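Local coordinates for periplasmic protein TorT (Vibrio parahaemolyticus, PDB 3O1I), which forms a periplasmic complex with the sensor domain of the histidine kinase TorS and probably takes part in sensing TMAO, at residues I8-Y12 / Q55-C59; N87-T93 / L106-V111; W115-G119 / S225-S229; Q251-L255 / Q272-I276. All coordinates share one frame. Numbering follows the deposited sequence.

Interaction 1 of 4, residues I8-Y12 / Q55-C59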
loop_
_atom_site.group_PDB
_atom_site.type_symbol
_atom_site.label_atom_id
_atom_site.label_comp_id
_atom_site.label_asym_id
_atom_site.label_seq_id
_atom_site.Cartn_x
_atom_site.Cartn_y
_atom_site.Cartn_z
ATOM N N ILE D 8 -32.290 19.458 1.675
ATOM C CA ILE D 8 -31.774 19.049 2.977
ATOM C C ILE D 8 -30.474 18.296 2.712
ATOM O O ILE D 8 -30.463 17.255 2.050
ATOM C CB ILE D 8 -32.757 18.131 3.718
ATOM C CG1 ILE D 8 -34.029 18.912 4.075
ATOM C CG2 ILE D 8 -32.091 17.570 4.971
ATOM C CD1 ILE D 8 -35.099 18.074 4.749
ATOM N N CYS D 9 -29.386 18.840 3.246
ATOM C CA CYS D 9 -28.043 18.300 3.051
ATOM C C CYS D 9 -27.439 17.767 4.359
ATOM O O CYS D 9 -27.063 18.549 5.242
ATOM C CB CYS D 9 -27.181 19.430 2.486
ATOM S SG CYS D 9 -25.753 19.031 1.426
ATOM N N ALA D 10 -27.338 16.441 4.476
ATOM C CA ALA D 10 -26.778 15.805 5.678
ATOM C C ALA D 10 -25.262 15.602 5.579
ATOM O O ALA D 10 -24.758 14.938 4.669
ATOM C CB ALA D 10 -27.474 14.467 5.939
ATOM N N ILE D 11 -24.545 16.174 6.540
ATOM C CA ILE D 11 -23.090 16.102 6.579
ATOM C C ILE D 11 -22.541 15.285 7.746
ATOM O O ILE D 11 -22.384 15.795 8.861
ATOM C CB ILE D 11 -22.483 17.541 6.628
ATOM C CG1 ILE D 11 -22.961 18.331 5.411
ATOM C CG2 ILE D 11 -20.958 17.491 6.649
ATOM C CD1 ILE D 11 -22.854 17.560 4.106
ATOM N N TYR D 12 -22.238 14.017 7.479
ATOM C CA TYR D 12 -21.689 13.128 8.502
ATOM C C TYR D 12 -20.195 13.368 8.697
ATOM O O TYR D 12 -19.569 14.118 7.952
ATOM C CB TYR D 12 -21.843 11.677 8.095
ATOM C CG TYR D 12 -23.216 11.249 7.654
ATOM C CD1 TYR D 12 -24.346 12.029 7.914
ATOM C CD2 TYR D 12 -23.396 10.008 7.039
ATOM C CE1 TYR D 12 -25.626 11.571 7.579
ATOM C CE2 TYR D 12 -24.657 9.548 6.702
ATOM C CZ TYR D 12 -25.765 10.330 6.980
ATOM O OH TYR D 12 -26.999 9.828 6.683
ATOM N N GLN D 55 -17.267 20.352 2.031
ATOM C CA GLN D 55 -18.526 19.656 1.753
ATOM C C GLN D 55 -19.668 20.494 2.303
ATOM O O GLN D 55 -20.798 20.452 1.809
ATOM C CB GLN D 55 -18.545 18.274 2.415
ATOM C CG GLN D 55 -17.532 17.284 1.849
ATOM C CD GLN D 55 -17.810 15.854 2.280
ATOM O OE1 GLN D 55 -17.784 15.542 3.470
ATOM N NE2 GLN D 55 -18.080 14.976 1.308
ATOM N N LEU D 56 -19.346 21.256 3.339
ATOM C CA LEU D 56 -20.293 22.145 4.000
ATOM C C LEU D 56 -20.575 23.286 3.026
ATOM O O LEU D 56 -21.716 23.723 2.863
ATOM C CB LEU D 56 -19.658 22.679 5.284
ATOM C CG LEU D 56 -20.548 23.130 6.434
ATOM C CD1 LEU D 56 -21.631 22.091 6.705
ATOM C CD2 LEU D 56 -19.669 23.348 7.659
ATOM N N ALA D 57 -19.511 23.753 2.378
ATOM C CA ALA D 57 -19.609 24.818 1.387
ATOM C C ALA D 57 -20.218 24.235 0.113
ATOM O O ALA D 57 -20.866 24.938 -0.654
ATOM C CB ALA D 57 -18.225 25.395 1.097
ATOM N N LEU D 58 -20.000 22.942 -0.108
ATOM C CA LEU D 58 -20.546 22.272 -1.274
ATOM C C LEU D 58 -22.047 22.184 -1.113
ATOM O O LEU D 58 -22.795 22.326 -2.078
ATOM C CB LEU D 58 -19.968 20.865 -1.419
ATOM C CG LEU D 58 -20.737 19.946 -2.376
ATOM C CD1 LEU D 58 -20.836 20.566 -3.761
ATOM C CD2 LEU D 58 -20.035 18.608 -2.446
ATOM N N CYS D 59 -22.491 21.944 0.114
ATOM C CA CYS D 59 -23.920 21.850 0.370
ATOM C C CYS D 59 -24.602 23.134 -0.091
ATOM O O CYS D 59 -25.559 23.096 -0.867
ATOM C CB CYS D 59 -24.192 21.622 1.859
ATOM S SG CYS D 59 -24.192 19.881 2.420
#
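The side chain of I11 lies against the disulfide between C9 and C59, its CD1 3.2 Å from SG of C59. The covalent link itself joins strand 8-12 to helix 55-59: SG of C9 and SG of C59 are 2.0 Å apart, with a chi3 of -85°, close to the ideal for an unstrained bridge. C9 and I11, two residues apart in an extended chain, point to the same side and meet one flank of the helix, whereas A10 and Y12 face away. On the helix, C59 follows Q55 by one turn, its N hydrogen-bonded to Q55 O at 2.8 Å. I11 fits over this turn, with CD1 4.2 Å from Q55 O and CG1 4.2 Å from L56 CD1. Strand and helix run antiparallel at 175°, their axes 9.3 Å apart, as expected of a helix packed on a parallel sheet in a Rossmann-like domain. Here the disulfide adds a covalent tie to apolar packing. Helix 49-62 links strands 37-42 and 66-69, which flank strand 7-12 on its two sides: I11 also touches L41, while C9, L56 and C59 reach I67. Across the sheet, A10 and Y12 pack on M27 of helix 18-32.

Interaction 2 of 4, residues N87-T93 / L106-V111; sequences NTPVFAT and LLKGEV
Two short, weakly bonded strands, 90-92 and 107-110, run parallel, their axes 4.7 Å apart and crossing at -26°. V90 N donates to L106 O (3.2 Å), K108 N to V90 O (3.2 Å), A92 N weakly to G109 O (3.3 Å) and V111 N to A92 O (3.0 Å). V90 lies beside L107 but A92 beside E110 (CA-CA 4.5 Å), so 106-111 takes up one extra residue near K108 (phi/psi -112/-22, against an extended -127/111 at F91). V90 (m), L107 (t, p), A92 and E110 share one face: V90 CG2 is 4.1 Å from L107 CD1, and A92 CB 3.5 Å from E110 CB. L106 (m, t) sets CD2 3.5 Å from T88 O. F91 (m, chi2 83°) turns to the other face beside G109, where a CB would clash with the ring. In this periplasmic binding protein lobe, 107-110 is outermost in the parallel sheet, though E110 also hydrogen-bonds K271 through the backbone; strand 66-69 adjoins 90-92, and helix 249-263 packs on F91.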
loop_
_atom_site.group_PDB
_atom_site.type_symbol
_atom_site.label_atom_id
_atom_site.label_comp_id
_atom_site.label_asym_id
_atom_site.label_seq_id
_atom_site.Cartn_x
_atom_site.Cartn_y
_atom_site.Cartn_z
ATOM N N ASN D 87 -27.048 32.071 5.483
ATOM C CA ASN D 87 -28.321 32.135 6.200
ATOM C C ASN D 87 -28.890 30.764 6.444
ATOM O O ASN D 87 -29.898 30.628 7.135
ATOM C CB ASN D 87 -29.370 32.939 5.417
ATOM C CG ASN D 87 -30.002 32.145 4.263
ATOM O OD1 ASN D 87 -29.311 31.698 3.341
ATOM N ND2 ASN D 87 -31.324 31.985 4.312
ATOM N N THR D 88 -28.257 29.750 5.870
ATOM C CA THR D 88 -28.752 28.399 6.023
ATOM C C THR D 88 -28.879 27.990 7.485
ATOM O O THR D 88 -27.969 28.207 8.289
ATOM C CB THR D 88 -27.849 27.399 5.301
ATOM O OG1 THR D 88 -27.556 27.887 3.988
ATOM C CG2 THR D 88 -28.546 26.051 5.183
ATOM N N PRO D 89 -30.041 27.418 7.848
ATOM C CA PRO D 89 -30.340 26.954 9.203
ATOM C C PRO D 89 -29.743 25.567 9.363
ATOM O O PRO D 89 -30.022 24.670 8.562
ATOM C CB PRO D 89 -31.861 26.929 9.219
ATOM C CG PRO D 89 -32.183 26.490 7.822
ATOM C CD PRO D 89 -31.241 27.336 6.993
ATOM N N VAL D 90 -28.916 25.395 10.389
ATOM C CA VAL D 90 -28.275 24.111 10.627
ATOM C C VAL D 90 -28.996 23.305 11.700
ATOM O O VAL D 90 -29.593 23.861 12.621
ATOM C CB VAL D 90 -26.796 24.289 11.050
ATOM C CG1 VAL D 90 -26.062 25.143 10.035
ATOM C CG2 VAL D 90 -26.720 24.919 12.424
ATOM N N PHE D 91 -28.939 21.987 11.554
ATOM C CA PHE D 91 -29.557 21.065 12.497
ATOM C C PHE D 91 -28.497 20.055 12.941
ATOM O O PHE D 91 -28.065 19.226 12.136
ATOM C CB PHE D 91 -30.721 20.302 11.839
ATOM C CG PHE D 91 -31.977 21.110 11.676
ATOM C CD1 PHE D 91 -32.140 21.970 10.595
ATOM C CD2 PHE D 91 -33.006 21.007 12.611
ATOM C CE1 PHE D 91 -33.306 22.717 10.448
ATOM C CE2 PHE D 91 -34.172 21.751 12.473
ATOM C CZ PHE D 91 -34.322 22.606 11.389
ATOM N N ALA D 92 -28.072 20.125 14.203
ATOM C CA ALA D 92 -27.080 19.182 14.716
ATOM C C ALA D 92 -27.720 17.789 14.677
ATOM O O ALA D 92 -28.841 17.614 15.142
ATOM C CB ALA D 92 -26.677 19.555 16.141
ATOM N N THR D 93 -27.010 16.806 14.121
ATOM C CA THR D 93 -27.551 15.454 14.004
ATOM C C THR D 93 -27.169 14.484 15.101
ATOM O O THR D 93 -28.024 13.736 15.573
ATOM C CB THR D 93 -27.140 14.771 12.695
ATOM O OG1 THR D 93 -27.227 15.706 11.618
ATOM C CG2 THR D 93 -28.062 13.573 12.412
ATOM N N LEU D 106 -27.916 30.453 13.705
ATOM C CA LEU D 106 -28.190 29.549 12.600
ATOM C C LEU D 106 -28.881 28.262 13.040
ATOM O O LEU D 106 -29.752 27.739 12.338
ATOM C CB LEU D 106 -26.871 29.221 11.899
ATOM C CG LEU D 106 -26.087 30.448 11.424
ATOM C CD1 LEU D 106 -24.617 30.105 11.312
ATOM C CD2 LEU D 106 -26.645 30.942 10.098
ATOM N N LEU D 107 -28.486 27.758 14.205
ATOM C CA LEU D 107 -29.045 26.526 14.742
ATOM C C LEU D 107 -30.525 26.704 15.041
ATOM O O LEU D 107 -30.910 27.574 15.820
ATOM C CB LEU D 107 -28.281 26.123 16.006
ATOM C CG LEU D 107 -28.650 24.814 16.712
ATOM C CD1 LEU D 107 -28.833 23.693 15.700
ATOM C CD2 LEU D 107 -27.556 24.478 17.721
ATOM N N LYS D 108 -31.354 25.878 14.414
ATOM C CA LYS D 108 -32.796 25.961 14.599
ATOM C C LYS D 108 -33.342 24.750 15.348
ATOM O O LYS D 108 -34.419 24.806 15.949
ATOM C CB LYS D 108 -33.483 26.077 13.234
ATOM C CG LYS D 108 -32.932 27.190 12.339
ATOM C CD LYS D 108 -32.990 28.559 13.018
ATOM C CE LYS D 108 -32.321 29.633 12.169
ATOM N NZ LYS D 108 -32.141 30.912 12.912
ATOM N N GLY D 109 -32.585 23.658 15.299
ATOM C CA GLY D 109 -32.974 22.426 15.967
ATOM C C GLY D 109 -31.781 21.490 16.095
ATOM O O GLY D 109 -30.870 21.530 15.265
ATOM N N GLU D 110 -31.772 20.649 17.126
ATOM C CA GLU D 110 -30.660 19.727 17.325
ATOM C C GLU D 110 -31.022 18.481 18.108
ATOM O O GLU D 110 -31.584 18.568 19.194
ATOM C CB GLU D 110 -29.498 20.440 18.026
ATOM C CG GLU D 110 -29.916 21.415 19.097
ATOM C CD GLU D 110 -28.834 21.626 20.126
ATOM O OE1 GLU D 110 -28.669 20.742 20.990
ATOM O OE2 GLU D 110 -28.137 22.660 20.071
ATOM N N VAL D 111 -30.695 17.324 17.540
ATOM C CA VAL D 111 -30.945 16.045 18.184
ATOM C C VAL D 111 -29.624 15.603 18.801
ATOM O O VAL D 111 -28.561 16.055 18.386
ATOM C CB VAL D 111 -31.454 14.981 17.170
ATOM C CG1 VAL D 111 -31.374 15.522 15.769
ATOM C CG2 VAL D 111 -30.654 13.687 17.290
#

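Interaction 3 of 4, residues W115-G119 / S225-S229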
loop_
_atom_site.group_PDB
_atom_site.type_symbol
_atom_site.label_atom_id
_atom_site.label_comp_id
_atom_site.label_asym_id
_atom_site.label_seq_id
_atom_site.Cartn_x
_atom_site.Cartn_y
_atom_site.Cartn_z
ATOM N N TRP D 115 -24.608 11.191 26.457
ATOM C CA TRP D 115 -24.000 9.894 26.708
ATOM C C TRP D 115 -23.821 9.527 28.171
ATOM O O TRP D 115 -23.605 8.356 28.495
ATOM C CB TRP D 115 -22.683 9.791 25.939
ATOM C CG TRP D 115 -22.962 9.629 24.489
ATOM C CD1 TRP D 115 -23.461 10.577 23.649
ATOM C CD2 TRP D 115 -22.939 8.409 23.746
ATOM N NE1 TRP D 115 -23.767 10.023 22.435
ATOM C CE2 TRP D 115 -23.456 8.691 22.465
ATOM C CE3 TRP D 115 -22.541 7.102 24.041
ATOM C CZ2 TRP D 115 -23.586 7.716 21.476
ATOM C CZ3 TRP D 115 -22.669 6.130 23.061
ATOM C CH2 TRP D 115 -23.190 6.442 21.791
ATOM N N TYR D 116 -23.929 10.524 29.048
ATOM C CA TYR D 116 -23.815 10.317 30.492
ATOM C C TYR D 116 -24.726 9.165 30.893
ATOM O O TYR D 116 -24.353 8.311 31.693
ATOM C CB TYR D 116 -24.262 11.579 31.231
ATOM C CG TYR D 116 -24.320 11.453 32.738
ATOM C CD1 TYR D 116 -23.249 11.863 33.528
ATOM C CD2 TYR D 116 -25.457 10.938 33.378
ATOM C CE1 TYR D 116 -23.305 11.771 34.915
ATOM C CE2 TYR D 116 -25.520 10.837 34.766
ATOM C CZ TYR D 116 -24.439 11.259 35.522
ATOM O OH TYR D 116 -24.477 11.191 36.890
ATOM N N TRP D 117 -25.925 9.156 30.320
ATOM C CA TRP D 117 -26.920 8.133 30.611
ATOM C C TRP D 117 -26.687 6.829 29.857
ATOM O O TRP D 117 -27.507 5.914 29.914
ATOM C CB TRP D 117 -28.336 8.680 30.337
ATOM C CG TRP D 117 -28.648 9.876 31.192
ATOM C CD1 TRP D 117 -28.486 11.194 30.857
ATOM C CD2 TRP D 117 -29.017 9.858 32.572
ATOM N NE1 TRP D 117 -28.719 11.996 31.949
ATOM C CE2 TRP D 117 -29.046 11.201 33.017
ATOM C CE3 TRP D 117 -29.316 8.837 33.482
ATOM C CZ2 TRP D 117 -29.363 11.547 34.332
ATOM C CZ3 TRP D 117 -29.630 9.179 34.786
ATOM C CH2 TRP D 117 -29.651 10.525 35.200
ATOM N N MET D 118 -25.576 6.753 29.135
ATOM C CA MET D 118 -25.228 5.533 28.417
ATOM C C MET D 118 -24.244 4.811 29.347
ATOM O O MET D 118 -24.308 3.595 29.541
ATOM C CB MET D 118 -24.568 5.874 27.084
ATOM C CG MET D 118 -25.486 6.550 26.089
ATOM S SD MET D 118 -26.581 5.388 25.253
ATOM C CE MET D 118 -25.414 4.303 24.429
ATOM N N GLY D 119 -23.341 5.590 29.932
ATOM C CA GLY D 119 -22.381 5.037 30.862
ATOM C C GLY D 119 -23.131 4.657 32.124
ATOM O O GLY D 119 -22.843 3.639 32.762
ATOM N N SER D 225 -21.018 -3.458 26.875
ATOM C CA SER D 225 -20.837 -2.370 25.906
ATOM C C SER D 225 -21.295 -1.017 26.455
ATOM O O SER D 225 -22.124 -0.968 27.360
ATOM C CB SER D 225 -21.648 -2.683 24.646
ATOM O OG SER D 225 -20.875 -2.548 23.467
ATOM N N VAL D 226 -20.770 0.077 25.907
ATOM C CA VAL D 226 -21.183 1.405 26.350
ATOM C C VAL D 226 -22.139 1.993 25.308
ATOM O O VAL D 226 -22.651 3.106 25.468
ATOM C CB VAL D 226 -19.981 2.331 26.552
ATOM C CG1 VAL D 226 -20.422 3.664 27.139
ATOM C CG2 VAL D 226 -18.999 1.677 27.495
ATOM N N TYR D 227 -22.372 1.225 24.240
ATOM C CA TYR D 227 -23.308 1.592 23.168
ATOM C C TYR D 227 -23.515 0.374 22.275
ATOM O O TYR D 227 -22.859 -0.643 22.472
ATOM C CB TYR D 227 -22.828 2.823 22.366
ATOM C CG TYR D 227 -21.591 2.654 21.502
ATOM C CD1 TYR D 227 -21.698 2.220 20.177
ATOM C CD2 TYR D 227 -20.314 2.954 22.001
ATOM C CE1 TYR D 227 -20.569 2.090 19.369
ATOM C CE2 TYR D 227 -19.177 2.825 21.201
ATOM C CZ TYR D 227 -19.310 2.386 19.887
ATOM O OH TYR D 227 -18.192 2.167 19.097
ATOM N N LEU D 228 -24.421 0.456 21.308
ATOM C CA LEU D 228 -24.703 -0.701 20.465
ATOM C C LEU D 228 -24.199 -0.611 19.039
ATOM O O LEU D 228 -24.007 0.479 18.504
ATOM C CB LEU D 228 -26.216 -0.963 20.428
ATOM C CG LEU D 228 -26.644 -2.161 19.574
ATOM C CD1 LEU D 228 -26.379 -3.450 20.330
ATOM C CD2 LEU D 228 -28.096 -2.053 19.225
ATOM N N SER D 229 -24.008 -1.777 18.428
ATOM C CA SER D 229 -23.541 -1.888 17.051
ATOM C C SER D 229 -23.966 -3.252 16.534
ATOM O O SER D 229 -24.263 -4.139 17.315
ATOM C CB SER D 229 -22.014 -1.749 16.987
ATOM O OG SER D 229 -21.338 -2.777 17.696
#
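W115, at the start of helix 116-127, and M118 on it direct their CA-to-CB bonds toward loop 225-229. With chi1 -73° and chi2 71°, the W115 indole presents its edge, CZ3 lying 3.4 Å from Y227 CB and 3.9 Å from V226 O. M118 takes m at all three chi angles, a curled form that brings CE to 3.2 Å from V226 O and 3.6 Å from Y227 CB, so both residues converge on one methylene. The p rotamer of Y227 (chi1 68°) carries its ring away toward A202 and V203 of helix 202-214; it meets the W115 six-membered ring obliquely, centroids 5.9 Å apart and planes at 79°. V226, in the t rotamer, sets CG1 4.4 Å from G119 CA. The loop is held by S225 OG donating to Y227 O at 2.9 Å, and S229 caps the next helix through V232 N. R148 makes a cation-pi contact with W115. The contact thus joins the start of helix 116-127 to the loop after strand 222-225, within the second lobe. In the two-lobed periplasmic binding protein fold, such loops at the C-terminal ends of parallel strands typically face the cleft between the lobes.

Interaction 4 of 4, residues Q251-L255 / Q272-I276; sequences QQGRL and QASPI
P275, L255 and A273 carry most of this contact between helical segment 251-255 and extended segment 272-276. The helix is regular, L255 N donating to Q251 O at 2.9 Å; the partner is stretched, with phi/psi -87/161 at A273 and -56/171 at P275. The chains run in opposite senses: Q252 lies nearest P275 (CA-CA 6.6 Å) and L255 nearest A273 (7.4 Å). L255, chi1 t and chi2 p, places CD2 3.2 Å from A273 CB and 4.0 Å from P275 CD. P275 (C-gamma exo) turns its ring to the helix, with CD 4.1 Å from Q252 CG and CB 3.6 Å from OE1 of Q251 (chi1 and chi2 t). S274 points away. This is plain, mainly apolar surface packing of a loop on a helix, as beside the interlobe connections of a periplasmic binding protein. The loop leading into strand 278-280 lies along the early turns of helix 249-263, beside the chain crossing between lobes: V111 touches Q252 and L255, and V113 touches P275.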
loop_
_atom_site.group_PDB
_atom_site.type_symbol
_atom_site.label_atom_id
_atom_site.label_comp_id
_atom_site.label_asym_id
_atom_site.label_seq_id
_atom_site.Cartn_x
_atom_site.Cartn_y
_atom_site.Cartn_z
ATOM N N GLN D 251 -33.385 5.855 14.607
ATOM C CA GLN D 251 -34.355 6.877 14.975
ATOM C C GLN D 251 -33.690 8.232 15.183
ATOM O O GLN D 251 -34.288 9.260 14.868
ATOM C CB GLN D 251 -35.091 6.471 16.250
ATOM C CG GLN D 251 -36.012 7.537 16.806
ATOM C CD GLN D 251 -36.907 6.999 17.900
ATOM O OE1 GLN D 251 -36.455 6.723 19.014
ATOM N NE2 GLN D 251 -38.187 6.830 17.580
ATOM N N GLN D 252 -32.464 8.230 15.711
ATOM C CA GLN D 252 -31.739 9.471 15.960
ATOM C C GLN D 252 -31.556 10.194 14.640
ATOM O O GLN D 252 -31.383 11.412 14.599
ATOM C CB GLN D 252 -30.384 9.190 16.611
ATOM C CG GLN D 252 -29.949 10.306 17.542
ATOM C CD GLN D 252 -28.792 9.915 18.442
ATOM O OE1 GLN D 252 -28.742 8.797 18.951
ATOM N NE2 GLN D 252 -27.864 10.846 18.663
ATOM N N GLY D 253 -31.613 9.426 13.559
ATOM C CA GLY D 253 -31.478 9.998 12.238
ATOM C C GLY D 253 -32.794 10.622 11.820
ATOM O O GLY D 253 -32.854 11.809 11.482
ATOM N N ARG D 254 -33.853 9.813 11.848
ATOM C CA ARG D 254 -35.196 10.267 11.485
ATOM C C ARG D 254 -35.478 11.592 12.175
ATOM O O ARG D 254 -35.990 12.528 11.570
ATOM C CB ARG D 254 -36.237 9.231 11.912
ATOM C CG ARG D 254 -36.173 7.904 11.165
ATOM C CD ARG D 254 -37.044 6.844 11.852
ATOM N NE ARG D 254 -37.071 5.565 11.141
ATOM C CZ ARG D 254 -37.636 5.385 9.949
ATOM N NH1 ARG D 254 -38.225 6.405 9.330
ATOM N NH2 ARG D 254 -37.622 4.186 9.375
ATOM N N LEU D 255 -35.127 11.666 13.448
ATOM C CA LEU D 255 -35.335 12.876 14.216
ATOM C C LEU D 255 -34.772 14.126 13.524
ATOM O O LEU D 255 -35.487 15.121 13.372
ATOM C CB LEU D 255 -34.730 12.695 15.614
ATOM C CG LEU D 255 -34.639 13.872 16.594
ATOM C CD1 LEU D 255 -35.856 14.775 16.472
ATOM C CD2 LEU D 255 -34.493 13.318 18.014
ATOM N N GLN D 272 -34.829 20.808 20.921
ATOM C CA GLN D 272 -33.721 19.990 21.391
ATOM C C GLN D 272 -34.212 18.573 21.675
ATOM O O GLN D 272 -34.490 18.220 22.820
ATOM C CB GLN D 272 -33.113 20.592 22.656
ATOM C CG GLN D 272 -32.830 22.074 22.567
ATOM C CD GLN D 272 -32.031 22.582 23.750
ATOM O OE1 GLN D 272 -32.023 21.972 24.822
ATOM N NE2 GLN D 272 -31.359 23.711 23.566
ATOM N N ALA D 273 -34.323 17.770 20.622
ATOM C CA ALA D 273 -34.785 16.395 20.750
ATOM C C ALA D 273 -33.659 15.396 21.058
ATOM O O ALA D 273 -32.475 15.672 20.843
ATOM C CB ALA D 273 -35.519 15.990 19.493
ATOM N N SER D 274 -34.056 14.229 21.560
ATOM C CA SER D 274 -33.130 13.167 21.943
ATOM C C SER D 274 -33.915 11.922 22.347
ATOM O O SER D 274 -34.606 11.929 23.355
ATOM C CB SER D 274 -32.262 13.641 23.121
ATOM O OG SER D 274 -33.048 14.174 24.178
ATOM N N PRO D 275 -33.805 10.829 21.572
ATOM C CA PRO D 275 -34.539 9.607 21.909
ATOM C C PRO D 275 -34.225 9.133 23.322
ATOM O O PRO D 275 -33.318 9.654 23.989
ATOM C CB PRO D 275 -34.062 8.604 20.857
ATOM C CG PRO D 275 -33.612 9.463 19.730
ATOM C CD PRO D 275 -32.885 10.569 20.459
ATOM N N ILE D 276 -34.977 8.141 23.775
ATOM C CA ILE D 276 -34.776 7.615 25.113
ATOM C C ILE D 276 -33.960 6.337 25.060
ATOM O O ILE D 276 -34.305 5.390 24.346
ATOM C CB ILE D 276 -36.135 7.346 25.819
ATOM C CG1 ILE D 276 -35.892 6.678 27.179
ATOM C CG2 ILE D 276 -37.034 6.509 24.910
ATOM C CD1 ILE D 276 -37.138 6.502 28.029
#

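In the fold
Interactions 1 and 2 are buried contacts that share the five-stranded parallel sheet, their centres 12 Å apart, yet differ in chemistry: interaction 1 ties a helix to an inner strand by a covalent disulfide with apolar packing, whereas interaction 2 joins two strands by backbone hydrogen bonds. Interaction 3, about 28 Å from interaction 1 between centres, is also buried but belongs to the other lobe, where aromatic and methionine side chains meet a loop. Interaction 4 is the surface member, a proline- and leucine-based contact without strand pairing. V111 bridges interactions 2 and 4, its CB 3.4 Å from L255 CG; the chain then continues from strand 107-110 to helix 116-127, linking interaction 2 to interaction 3.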